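PDB 6WG5: ectonucleoside triphosphate diphosphohydrolase 4 from Homo sapiens, which belongs to the GDA1/CD39 family, a group of proteins whose fold is related to that of actin. Local coordinates for residues T416-S419 and I420-R424; S432-D435 and L436-K440; E423-R427 and G428-S432; E386-Y389 and C390-V394. All coordinates share one frame; numbering follows the deposited sequence.

Interaction 1 of 4, residues T416-S419 and I420-R424; sequences TKWS and ILRER
The carbonyl O of Trp418 takes the N-H of Arg422 at 2.7 Å from N to O, the shortest of three backbone bonds that build the first turns of helix 418-427. Lys417 holds the N-cap position, and its O receives Leu421 N at 3.1 Å, the donor lying nearly in line with the carbonyl bond. From Glu423 N to Ser419 O, 2.8 Å apart, the same i to i+4 pattern runs on.

Around this backbone the side chains pair up about one turn apart. Trp418 and Arg422 lie alongside each other and point the same way. The indole leaves with CG anti to the backbone N (chi1 177°), and the arginine chain, bent at chi2, brings CD to 4.1 Å from Trp418 CZ2. The guanidinium plane is turned 72° from the ring, far from a parallel stack. Its NH1 goes instead to a salt bridge with Asp426, while the indole rests on Leu439 and Lys440 of helix 436-456. At the six-membered end of the indole, CE3 meets Leu421 CD1 at 4.3 Å.

Thr416, just ahead of the helix, crosses Ile420 at about a right angle, its CG2 3.6 Å from Ile420 CG2. A chi1 of -57° sends that methyl away from the backbone N and lets OG1 bond to Asp412 O. The same Thr416 CG2 reaches Leu421 CD2 at 3.7 Å. Ile420 CG2 in turn covers one face of the Arg424 guanidinium near its rim, 3.5 Å above the plane.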
loop_
_atom_site.group_PDB
_atom_site.type_symbol
_atom_site.label_atom_id
_atom_site.label_comp_id
_atom_site.label_asym_id
_atom_site.label_seq_id
_atom_site.Cartn_x
_atom_site.Cartn_y
_atom_site.Cartn_z
ATOM N N THR A 416 4.883 -0.299 -31.909
ATOM C CA THR A 416 4.573 -1.551 -32.586
ATOM C C THR A 416 3.114 -1.547 -33.023
ATOM O O THR A 416 2.227 -1.209 -32.234
ATOM C CB THR A 416 4.847 -2.743 -31.665
ATOM O OG1 THR A 416 6.214 -2.716 -31.240
ATOM C CG2 THR A 416 4.570 -4.063 -32.382
ATOM N N LYS A 417 2.871 -1.925 -34.279
ATOM C CA LYS A 417 1.511 -1.968 -34.801
ATOM C C LYS A 417 0.612 -2.791 -33.889
ATOM O O LYS A 417 1.016 -3.830 -33.362
ATOM C CB LYS A 417 1.491 -2.569 -36.206
ATOM C CG LYS A 417 2.194 -1.747 -37.265
ATOM C CD LYS A 417 2.060 -2.428 -38.617
ATOM C CE LYS A 417 3.245 -2.141 -39.522
ATOM N NZ LYS A 417 3.423 -3.226 -40.529
ATOM N N TRP A 418 -0.623 -2.318 -33.718
ATOM C CA TRP A 418 -1.580 -3.015 -32.865
ATOM C C TRP A 418 -1.760 -4.466 -33.300
ATOM O O TRP A 418 -1.888 -5.362 -32.458
ATOM C CB TRP A 418 -2.917 -2.277 -32.883
ATOM C CG TRP A 418 -3.995 -2.945 -32.092
ATOM C CD1 TRP A 418 -5.163 -3.461 -32.571
ATOM C CD2 TRP A 418 -4.008 -3.171 -30.677
ATOM N NE1 TRP A 418 -5.903 -3.992 -31.544
ATOM C CE2 TRP A 418 -5.216 -3.828 -30.370
ATOM C CE3 TRP A 418 -3.115 -2.883 -29.641
ATOM C CZ2 TRP A 418 -5.555 -4.200 -29.070
ATOM C CZ3 TRP A 418 -3.453 -3.253 -28.350
ATOM C CH2 TRP A 418 -4.663 -3.905 -28.077
ATOM N N SER A 419 -1.770 -4.719 -34.610
ATOM C CA SER A 419 -1.975 -6.080 -35.094
ATOM C C SER A 419 -0.829 -6.993 -34.679
ATOM O O SER A 419 -1.046 -8.162 -34.344
ATOM C CB SER A 419 -2.137 -6.076 -36.613
ATOM O OG SER A 419 -1.007 -5.502 -37.244
ATOM N N ILE A 420 0.402 -6.478 -34.698
ATOM C CA ILE A 420 1.548 -7.266 -34.254
ATOM C C ILE A 420 1.438 -7.563 -32.763
ATOM O O ILE A 420 1.572 -8.714 -32.332
ATOM C CB ILE A 420 2.859 -6.535 -34.593
ATOM C CG1 ILE A 420 2.998 -6.386 -36.112
ATOM C CG2 ILE A 420 4.060 -7.280 -34.010
ATOM C CD1 ILE A 420 4.136 -5.484 -36.543
ATOM N N LEU A 421 1.207 -6.528 -31.952
ATOM C CA LEU A 421 0.971 -6.739 -30.527
ATOM C C LEU A 421 -0.153 -7.740 -30.311
ATOM O O LEU A 421 -0.041 -8.662 -29.494
ATOM C CB LEU A 421 0.630 -5.410 -29.848
ATOM C CG LEU A 421 1.711 -4.330 -29.842
ATOM C CD1 LEU A 421 1.164 -3.059 -29.215
ATOM C CD2 LEU A 421 2.950 -4.811 -29.098
ATOM N N ARG A 422 -1.251 -7.569 -31.046
ATOM C CA ARG A 422 -2.391 -8.463 -30.907
ATOM C C ARG A 422 -2.017 -9.894 -31.273
ATOM O O ARG A 422 -2.428 -10.846 -30.599
ATOM C CB ARG A 422 -3.536 -7.959 -31.784
ATOM C CG ARG A 422 -4.868 -8.613 -31.518
ATOM C CD ARG A 422 -5.453 -8.173 -30.196
ATOM N NE ARG A 422 -6.797 -8.711 -30.028
ATOM C CZ ARG A 422 -7.060 -9.979 -29.729
ATOM N NH1 ARG A 422 -6.066 -10.845 -29.564
ATOM N NH2 ARG A 422 -8.317 -10.382 -29.600
ATOM N N GLU A 423 -1.233 -10.069 -32.339
ATOM C CA GLU A 423 -0.820 -11.411 -32.738
ATOM C C GLU A 423 0.074 -12.044 -31.681
ATOM O O GLU A 423 -0.067 -13.232 -31.367
ATOM C CB GLU A 423 -0.098 -11.355 -34.083
ATOM C CG GLU A 423 0.069 -12.709 -34.748
ATOM C CD GLU A 423 1.284 -12.770 -35.650
ATOM O OE1 GLU A 423 2.135 -13.662 -35.442
ATOM O OE2 GLU A 423 1.391 -11.919 -36.559
ATOM N N ARG A 424 1.003 -11.265 -31.121
ATOM C CA ARG A 424 1.881 -11.783 -30.080
ATOM C C ARG A 424 1.100 -12.140 -28.825
ATOM O O ARG A 424 1.412 -13.130 -28.154
ATOM C CB ARG A 424 2.968 -10.756 -29.769
ATOM C CG ARG A 424 3.967 -10.613 -30.894
ATOM C CD ARG A 424 4.846 -9.390 -30.746
ATOM N NE ARG A 424 5.856 -9.363 -31.797
ATOM C CZ ARG A 424 6.882 -8.520 -31.839
ATOM N NH1 ARG A 424 7.048 -7.618 -30.879
ATOM N NH2 ARG A 424 7.744 -8.585 -32.845
#

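Interaction 2 of 4, residues S432-D435 and L436-K440; sequences SHAD and LHRLK
Asp435 turns its carboxylate onto the opening turn of helix 436-456, where OD1 accepts Arg438 N at 2.9 Å. The N-H points well at the oxygen (161°) and approaches nearly in line with the C-O bond. A chi1 of 53° places CG between the backbone N and the carbonyl carbon, which folds the carboxylate forward over the helix start. OD1 also lies 3.6 Å from His437 CB and 3.5 Å from Arg438 CB, so the oxygen is flanked by the roots of two side chains whose ends then diverge. The His437 imidazole reaches the ring of Tyr441, the planes at about 45°.

This is a classic aspartate N-cap: the side chain serves an amide of the first turn, and Asp435 O, in its carbonyl plane, takes Leu439 N at 3.0 Å as the first i to i+4 bond. The negative charge so placed would probably also be favoured by the positive end of the helix dipole.

Arg438 takes a different course. Its CG rests on Ala434 CB at 3.8 Å; then the chain bends at chi2 and again at chi3, carrying the guanidinium to helix 386-392, where NH2 forms a salt bridge with Glu386. NH1 is taken up by Gln442. Asp435 OD1 and Arg438 NE stay 5.8 Å apart, opposite charges near each other without touching.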
loop_
_atom_site.group_PDB
_atom_site.type_symbol
_atom_site.label_atom_id
_atom_site.label_comp_id
_atom_site.label_asym_id
_atom_site.label_seq_id
_atom_site.Cartn_x
_atom_site.Cartn_y
_atom_site.Cartn_z
ATOM N N SER A 432 1.206 -14.303 -18.208
ATOM C CA SER A 432 -0.138 -14.861 -18.121
ATOM C C SER A 432 -1.107 -13.919 -17.418
ATOM O O SER A 432 -2.324 -14.071 -17.575
ATOM C CB SER A 432 -0.100 -16.208 -17.399
ATOM O OG SER A 432 0.484 -16.081 -16.114
ATOM N N HIS A 433 -0.598 -12.953 -16.649
ATOM C CA HIS A 433 -1.459 -11.975 -15.995
ATOM C C HIS A 433 -1.997 -10.935 -16.969
ATOM O O HIS A 433 -3.026 -10.313 -16.685
ATOM C CB HIS A 433 -0.690 -11.274 -14.870
ATOM C CG HIS A 433 -1.483 -10.221 -14.158
ATOM N ND1 HIS A 433 -1.323 -8.874 -14.403
ATOM C CD2 HIS A 433 -2.441 -10.317 -13.205
ATOM C CE1 HIS A 433 -2.147 -8.186 -13.633
ATOM N NE2 HIS A 433 -2.837 -9.038 -12.896
ATOM N N ALA A 434 -1.335 -10.740 -18.106
ATOM C CA ALA A 434 -1.687 -9.660 -19.016
ATOM C C ALA A 434 -2.904 -10.040 -19.848
ATOM O O ALA A 434 -2.932 -11.102 -20.477
ATOM C CB ALA A 434 -0.508 -9.329 -19.930
ATOM N N ASP A 435 -3.905 -9.168 -19.846
ATOM C CA ASP A 435 -5.110 -9.318 -20.647
ATOM C C ASP A 435 -5.120 -8.255 -21.742
ATOM O O ASP A 435 -4.165 -7.492 -21.908
ATOM C CB ASP A 435 -6.357 -9.229 -19.761
ATOM C CG ASP A 435 -6.379 -7.978 -18.905
ATOM O OD1 ASP A 435 -5.588 -7.051 -19.179
ATOM O OD2 ASP A 435 -7.195 -7.919 -17.959
ATOM N N LEU A 436 -6.218 -8.209 -22.500
ATOM C CA LEU A 436 -6.307 -7.255 -23.599
ATOM C C LEU A 436 -6.344 -5.817 -23.099
ATOM O O LEU A 436 -5.851 -4.913 -23.783
ATOM C CB LEU A 436 -7.535 -7.556 -24.456
ATOM C CG LEU A 436 -7.366 -8.740 -25.412
ATOM C CD1 LEU A 436 -8.705 -9.156 -25.993
ATOM C CD2 LEU A 436 -6.373 -8.414 -26.529
ATOM N N HIS A 437 -6.918 -5.582 -21.919
ATOM C CA HIS A 437 -6.875 -4.246 -21.331
ATOM C C HIS A 437 -5.435 -3.814 -21.078
ATOM O O HIS A 437 -5.063 -2.669 -21.357
ATOM C CB HIS A 437 -7.684 -4.225 -20.035
ATOM C CG HIS A 437 -7.889 -2.856 -19.467
ATOM N ND1 HIS A 437 -6.909 -2.183 -18.771
ATOM C CD2 HIS A 437 -8.969 -2.037 -19.483
ATOM C CE1 HIS A 437 -7.371 -1.006 -18.389
ATOM N NE2 HIS A 437 -8.619 -0.892 -18.810
ATOM N N ARG A 438 -4.610 -4.721 -20.549
ATOM C CA ARG A 438 -3.194 -4.421 -20.371
ATOM C C ARG A 438 -2.528 -4.119 -21.708
ATOM O O ARG A 438 -1.743 -3.170 -21.822
ATOM C CB ARG A 438 -2.500 -5.594 -19.674
ATOM C CG ARG A 438 -0.978 -5.596 -19.768
ATOM C CD ARG A 438 -0.366 -4.320 -19.218
ATOM N NE ARG A 438 -0.872 -3.990 -17.889
ATOM C CZ ARG A 438 -0.574 -2.876 -17.228
ATOM N NH1 ARG A 438 0.236 -1.970 -17.769
ATOM N NH2 ARG A 438 -1.089 -2.662 -16.025
ATOM N N LEU A 439 -2.833 -4.918 -22.733
ATOM C CA LEU A 439 -2.212 -4.720 -24.038
ATOM C C LEU A 439 -2.573 -3.358 -24.620
ATOM O O LEU A 439 -1.745 -2.712 -25.276
ATOM C CB LEU A 439 -2.647 -5.839 -24.986
ATOM C CG LEU A 439 -1.790 -6.038 -26.236
ATOM C CD1 LEU A 439 -0.486 -6.751 -25.888
ATOM C CD2 LEU A 439 -2.562 -6.810 -27.291
ATOM N N LYS A 440 -3.802 -2.901 -24.383
ATOM C CA LYS A 440 -4.283 -1.668 -24.992
ATOM C C LYS A 440 -3.790 -0.431 -24.252
ATOM O O LYS A 440 -3.427 0.567 -24.885
ATOM C CB LYS A 440 -5.810 -1.689 -25.036
ATOM C CG LYS A 440 -6.466 -0.391 -25.466
ATOM C CD LYS A 440 -7.941 -0.630 -25.753
ATOM C CE LYS A 440 -8.697 0.654 -26.036
ATOM N NZ LYS A 440 -10.167 0.398 -26.097
#

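Interaction 3 of 4, residues E423-R427 and G428-S432; sequences ERFDR and GLYAS
Gly428 breaks the helical course of residues 423-427 with a phi of 82°, and two bonds lead back from the turn: Leu429 N to Arg424 O at 3.2 Å and Gly428 N to Phe425 O at 3.3 Å. The first is nearly straight at hydrogen (168°); in the second the donor stands above the carbonyl plane.

Beyond the glycine the side chains fold back against the helix. Leu429 lies side by side with the extended Arg424 chain, CD2 touching Arg424 CD at 3.8 Å. Leu429 CG also covers one face of the Tyr430 ring, near its rim. Tyr430 itself, with CG beside its backbone N (chi1 -55°), returns over the last turn and sets OH 3.8 Å from Arg424 CB. The guanidinium and the phenol do not bond directly: a water, in plane at the edge of both groups, accepts from Arg424 NH1 and hydrogen-bonds to Tyr430 OH, each at 2.8 Å. Tyr430 CD2 also meets the Phe425 ring at its edge, near the ring plane, 4.3 Å from Phe425 CD1.

A second water donates to Phe425 O at 3.0 Å and accepts from Tyr430 N, so it ties the chain leaving the helix to an end carbonyl. The paired 6-to-1 and 5-to-2 backbone bonds round a glycine of positive phi, which brings no CB against Arg427 O, make this a Schellman motif closing helix 418-427.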
loop_
_atom_site.group_PDB
_atom_site.type_symbol
_atom_site.label_atom_id
_atom_site.label_comp_id
_atom_site.label_asym_id
_atom_site.label_seq_id
_atom_site.Cartn_x
_atom_site.Cartn_y
_atom_site.Cartn_z
ATOM N N GLU A 423 -1.233 -10.069 -32.339
ATOM C CA GLU A 423 -0.820 -11.411 -32.738
ATOM C C GLU A 423 0.074 -12.044 -31.681
ATOM O O GLU A 423 -0.067 -13.232 -31.367
ATOM C CB GLU A 423 -0.098 -11.355 -34.083
ATOM C CG GLU A 423 0.069 -12.709 -34.748
ATOM C CD GLU A 423 1.284 -12.770 -35.650
ATOM O OE1 GLU A 423 2.135 -13.662 -35.442
ATOM O OE2 GLU A 423 1.391 -11.919 -36.559
ATOM N N ARG A 424 1.003 -11.265 -31.121
ATOM C CA ARG A 424 1.881 -11.783 -30.080
ATOM C C ARG A 424 1.100 -12.140 -28.825
ATOM O O ARG A 424 1.412 -13.130 -28.154
ATOM C CB ARG A 424 2.968 -10.756 -29.769
ATOM C CG ARG A 424 3.967 -10.613 -30.894
ATOM C CD ARG A 424 4.846 -9.390 -30.746
ATOM N NE ARG A 424 5.856 -9.363 -31.797
ATOM C CZ ARG A 424 6.882 -8.520 -31.839
ATOM N NH1 ARG A 424 7.048 -7.618 -30.879
ATOM N NH2 ARG A 424 7.744 -8.585 -32.845
ATOM N N PHE A 425 0.080 -11.346 -28.491
ATOM C CA PHE A 425 -0.745 -11.659 -27.329
ATOM C C PHE A 425 -1.400 -13.026 -27.474
ATOM O O PHE A 425 -1.492 -13.785 -26.503
ATOM C CB PHE A 425 -1.807 -10.577 -27.132
ATOM C CG PHE A 425 -2.720 -10.832 -25.969
ATOM C CD1 PHE A 425 -2.360 -10.443 -24.691
ATOM C CD2 PHE A 425 -3.937 -11.465 -26.153
ATOM C CE1 PHE A 425 -3.195 -10.678 -23.619
ATOM C CE2 PHE A 425 -4.777 -11.701 -25.085
ATOM C CZ PHE A 425 -4.405 -11.307 -23.816
ATOM N N ASP A 426 -1.856 -13.363 -28.684
ATOM C CA ASP A 426 -2.516 -14.647 -28.892
ATOM C C ASP A 426 -1.531 -15.806 -28.818
ATOM O O ASP A 426 -1.913 -16.918 -28.436
ATOM C CB ASP A 426 -3.240 -14.653 -30.238
ATOM C CG ASP A 426 -4.376 -13.647 -30.295
ATOM O OD1 ASP A 426 -4.716 -13.197 -31.410
ATOM O OD2 ASP A 426 -4.927 -13.305 -29.226
ATOM N N ARG A 427 -0.269 -15.577 -29.177
ATOM C CA ARG A 427 0.747 -16.620 -29.108
ATOM C C ARG A 427 1.286 -16.828 -27.698
ATOM O O ARG A 427 2.086 -17.748 -27.490
ATOM C CB ARG A 427 1.904 -16.290 -30.057
ATOM C CG ARG A 427 1.506 -16.262 -31.526
ATOM C CD ARG A 427 2.689 -15.934 -32.421
ATOM N NE ARG A 427 3.685 -17.001 -32.431
ATOM C CZ ARG A 427 4.849 -16.935 -33.072
ATOM N NH1 ARG A 427 5.174 -15.846 -33.762
ATOM N NH2 ARG A 427 5.692 -17.958 -33.023
ATOM N N GLY A 428 0.876 -16.010 -26.732
ATOM C CA GLY A 428 1.308 -16.189 -25.360
ATOM C C GLY A 428 2.666 -15.608 -25.046
ATOM O O GLY A 428 3.365 -16.125 -24.169
ATOM N N LEU A 429 3.062 -14.534 -25.735
ATOM C CA LEU A 429 4.394 -13.975 -25.534
ATOM C C LEU A 429 4.508 -13.247 -24.203
ATOM O O LEU A 429 5.603 -13.166 -23.633
ATOM C CB LEU A 429 4.735 -13.024 -26.680
ATOM C CG LEU A 429 6.114 -12.359 -26.628
ATOM C CD1 LEU A 429 7.222 -13.385 -26.833
ATOM C CD2 LEU A 429 6.201 -11.250 -27.664
ATOM N N TYR A 430 3.405 -12.716 -23.693
ATOM C CA TYR A 430 3.431 -11.861 -22.521
ATOM C C TYR A 430 3.073 -12.661 -21.272
ATOM O O TYR A 430 2.745 -13.848 -21.330
ATOM C CB TYR A 430 2.488 -10.676 -22.731
ATOM C CG TYR A 430 2.796 -9.915 -23.999
ATOM C CD1 TYR A 430 4.035 -9.316 -24.184
ATOM C CD2 TYR A 430 1.858 -9.805 -25.015
ATOM C CE1 TYR A 430 4.331 -8.625 -25.338
ATOM C CE2 TYR A 430 2.146 -9.111 -26.178
ATOM C CZ TYR A 430 3.384 -8.524 -26.333
ATOM O OH TYR A 430 3.682 -7.833 -27.486
ATOM N N ALA A 431 3.156 -11.997 -20.122
ATOM C CA ALA A 431 2.865 -12.657 -18.858
ATOM C C ALA A 431 1.423 -13.145 -18.836
ATOM O O ALA A 431 0.521 -12.496 -19.372
ATOM C CB ALA A 431 3.117 -11.700 -17.693
ATOM N N SER A 432 1.206 -14.303 -18.208
ATOM C CA SER A 432 -0.138 -14.861 -18.121
ATOM C C SER A 432 -1.107 -13.919 -17.418
ATOM O O SER A 432 -2.324 -14.071 -17.575
ATOM C CB SER A 432 -0.100 -16.208 -17.399
ATOM O OG SER A 432 0.484 -16.081 -16.114
HETATM O O HOH W 1 6.339 -7.102 -28.183
HETATM O O HOH W 2 0.347 -13.179 -24.193
#

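Interaction 4 of 4, residues E386-Y389 and C390-V394; sequences EFYY and CTEDV
Backbone bonds hold the two halves of 386-394 together. Cys390 N reaches Glu386 O at 2.7 Å. Tyr388 O is gripped twice, by Glu392 N at 2.9 Å nearly in line with the carbonyl and by Thr391 N from above the carbonyl plane. Asp393 N meets Tyr389 O at 3.1 Å, and this oxygen also accepts from a water at 2.9 Å that in turn receives Val394 N.

Among polar side chains, Thr391 turns OG1 back to the helix, near the carbonyl oxygens of both Phe387 and Tyr388 (3.0 Å from Phe387 O), and the same hydroxyl bonds to Thr468 OG1. The three carboxylates have partners farther off: Glu386 a salt bridge to Arg438, Glu392 the amide of Gly398, Asp393 the ring of His433.

Aromatic contacts come one turn apart. Glu392 lies alongside Tyr388 with CB over one face of the phenol, 3.9 Å from the centroid and 16° off the normal, a CH-pi contact. Because its CG leaves anti to the backbone N (chi1 179°), the chain follows the ring outward and sets CG 3.5 Å from Tyr388 OH. Tyr389 and Asp393 also run side by side, OD2 3.8 Å from ring atom CD1 and the carboxylate turned 45° from the ring.

Strand 381-385 of the mixed sheet leads straight into this short helix, a strand-to-helix passage in which i to i+4 bonds begin at once behind the strand.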
loop_
_atom_site.group_PDB
_atom_site.type_symbol
_atom_site.label_atom_id
_atom_site.label_comp_id
_atom_site.label_asym_id
_atom_site.label_seq_id
_atom_site.Cartn_x
_atom_site.Cartn_y
_atom_site.Cartn_z
ATOM N N GLU A 386 0.644 -0.977 -10.508
ATOM C CA GLU A 386 1.017 -0.606 -11.870
ATOM C C GLU A 386 2.525 -0.488 -12.042
ATOM O O GLU A 386 3.039 -0.731 -13.140
ATOM C CB GLU A 386 0.342 0.710 -12.256
ATOM C CG GLU A 386 -1.169 0.615 -12.366
ATOM C CD GLU A 386 -1.613 -0.340 -13.455
ATOM O OE1 GLU A 386 -0.860 -0.509 -14.439
ATOM O OE2 GLU A 386 -2.711 -0.925 -13.326
ATOM N N PHE A 387 3.252 -0.111 -10.986
ATOM C CA PHE A 387 4.705 -0.048 -11.091
ATOM C C PHE A 387 5.291 -1.394 -11.501
ATOM O O PHE A 387 6.322 -1.440 -12.182
ATOM C CB PHE A 387 5.312 0.420 -9.769
ATOM C CG PHE A 387 5.103 1.879 -9.494
ATOM C CD1 PHE A 387 5.875 2.834 -10.138
ATOM C CD2 PHE A 387 4.137 2.300 -8.592
ATOM C CE1 PHE A 387 5.684 4.183 -9.891
ATOM C CE2 PHE A 387 3.942 3.645 -8.340
ATOM C CZ PHE A 387 4.718 4.587 -8.990
ATOM N N TYR A 388 4.651 -2.493 -11.105
ATOM C CA TYR A 388 5.082 -3.819 -11.525
ATOM C C TYR A 388 4.421 -4.250 -12.830
ATOM O O TYR A 388 5.093 -4.788 -13.716
ATOM C CB TYR A 388 4.775 -4.840 -10.427
ATOM C CG TYR A 388 5.255 -6.235 -10.746
ATOM C CD1 TYR A 388 6.588 -6.583 -10.585
ATOM C CD2 TYR A 388 4.376 -7.206 -11.210
ATOM C CE1 TYR A 388 7.034 -7.859 -10.872
ATOM C CE2 TYR A 388 4.813 -8.485 -11.503
ATOM C CZ TYR A 388 6.143 -8.806 -11.332
ATOM O OH TYR A 388 6.588 -10.077 -11.622
ATOM N N TYR A 389 3.114 -4.021 -12.966
ATOM C CA TYR A 389 2.412 -4.430 -14.178
ATOM C C TYR A 389 2.964 -3.713 -15.407
ATOM O O TYR A 389 3.054 -4.302 -16.489
ATOM C CB TYR A 389 0.915 -4.160 -14.030
ATOM C CG TYR A 389 0.269 -4.870 -12.863
ATOM C CD1 TYR A 389 0.637 -6.163 -12.518
ATOM C CD2 TYR A 389 -0.709 -4.244 -12.102
ATOM C CE1 TYR A 389 0.048 -6.814 -11.452
ATOM C CE2 TYR A 389 -1.303 -4.888 -11.033
ATOM C CZ TYR A 389 -0.921 -6.171 -10.714
ATOM O OH TYR A 389 -1.509 -6.817 -9.651
ATOM N N CYS A 390 3.342 -2.443 -15.259
ATOM C CA CYS A 390 3.833 -1.667 -16.391
ATOM C C CYS A 390 5.284 -1.972 -16.741
ATOM O O CYS A 390 5.732 -1.586 -17.827
ATOM C CB CYS A 390 3.683 -0.172 -16.111
ATOM S SG CYS A 390 1.971 0.418 -16.122
ATOM N N THR A 391 6.028 -2.641 -15.860
ATOM C CA THR A 391 7.392 -3.052 -16.169
ATOM C C THR A 391 7.501 -4.520 -16.549
ATOM O O THR A 391 8.420 -4.886 -17.288
ATOM C CB THR A 391 8.327 -2.784 -14.980
ATOM O OG1 THR A 391 7.835 -3.452 -13.810
ATOM C CG2 THR A 391 8.449 -1.293 -14.704
ATOM N N GLU A 392 6.587 -5.366 -16.076
ATOM C CA GLU A 392 6.706 -6.810 -16.238
ATOM C C GLU A 392 5.710 -7.417 -17.214
ATOM O O GLU A 392 6.092 -8.273 -18.013
ATOM C CB GLU A 392 6.543 -7.503 -14.880
ATOM C CG GLU A 392 6.630 -9.021 -14.944
ATOM C CD GLU A 392 7.930 -9.503 -15.554
ATOM O OE1 GLU A 392 8.933 -8.759 -15.475
ATOM O OE2 GLU A 392 7.947 -10.619 -16.117
ATOM N N ASP A 393 4.442 -7.003 -17.180
ATOM C CA ASP A 393 3.394 -7.782 -17.834
ATOM C C ASP A 393 3.639 -7.933 -19.333
ATOM O O ASP A 393 3.418 -9.014 -19.891
ATOM C CB ASP A 393 2.027 -7.156 -17.566
ATOM C CG ASP A 393 1.424 -7.623 -16.251
ATOM O OD1 ASP A 393 2.171 -8.168 -15.409
ATOM O OD2 ASP A 393 0.202 -7.450 -16.057
ATOM N N VAL A 394 4.095 -6.872 -20.007
ATOM C CA VAL A 394 4.421 -6.943 -21.425
ATOM C C VAL A 394 5.878 -6.592 -21.698
ATOM O O VAL A 394 6.513 -7.202 -22.566
ATOM C CB VAL A 394 3.482 -6.055 -22.271
ATOM C CG1 VAL A 394 2.037 -6.461 -22.057
ATOM C CG2 VAL A 394 3.679 -4.588 -21.958
HETATM O O HOH W 3 4.556 -4.123 -18.926
#

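In the fold
Interactions 1, 3 and 2 follow one another along the chain as helix 418-427, its closing turn and the N-cap of helix 436-456, their centres 9 to 12 Å apart. Leu439 joins them, its CD1 3.5 Å from Tyr430 CE2 and its O 3.6 Å from Trp418 CZ3. Interaction 4, nearer the centre of the chain, is tied to interaction 2 by the salt bridge from Arg438 NH2 to Glu386 OE1 (2.7 Å) and a probable hydrogen bond from His433 ND1 to Asp393 OD2 (2.7 Å). Ala431 N, 3.0 Å from Asp393 O, probably links interactions 3 and 4. Interactions 1 and 4 do not touch, their nearest atoms about 7 Å apart.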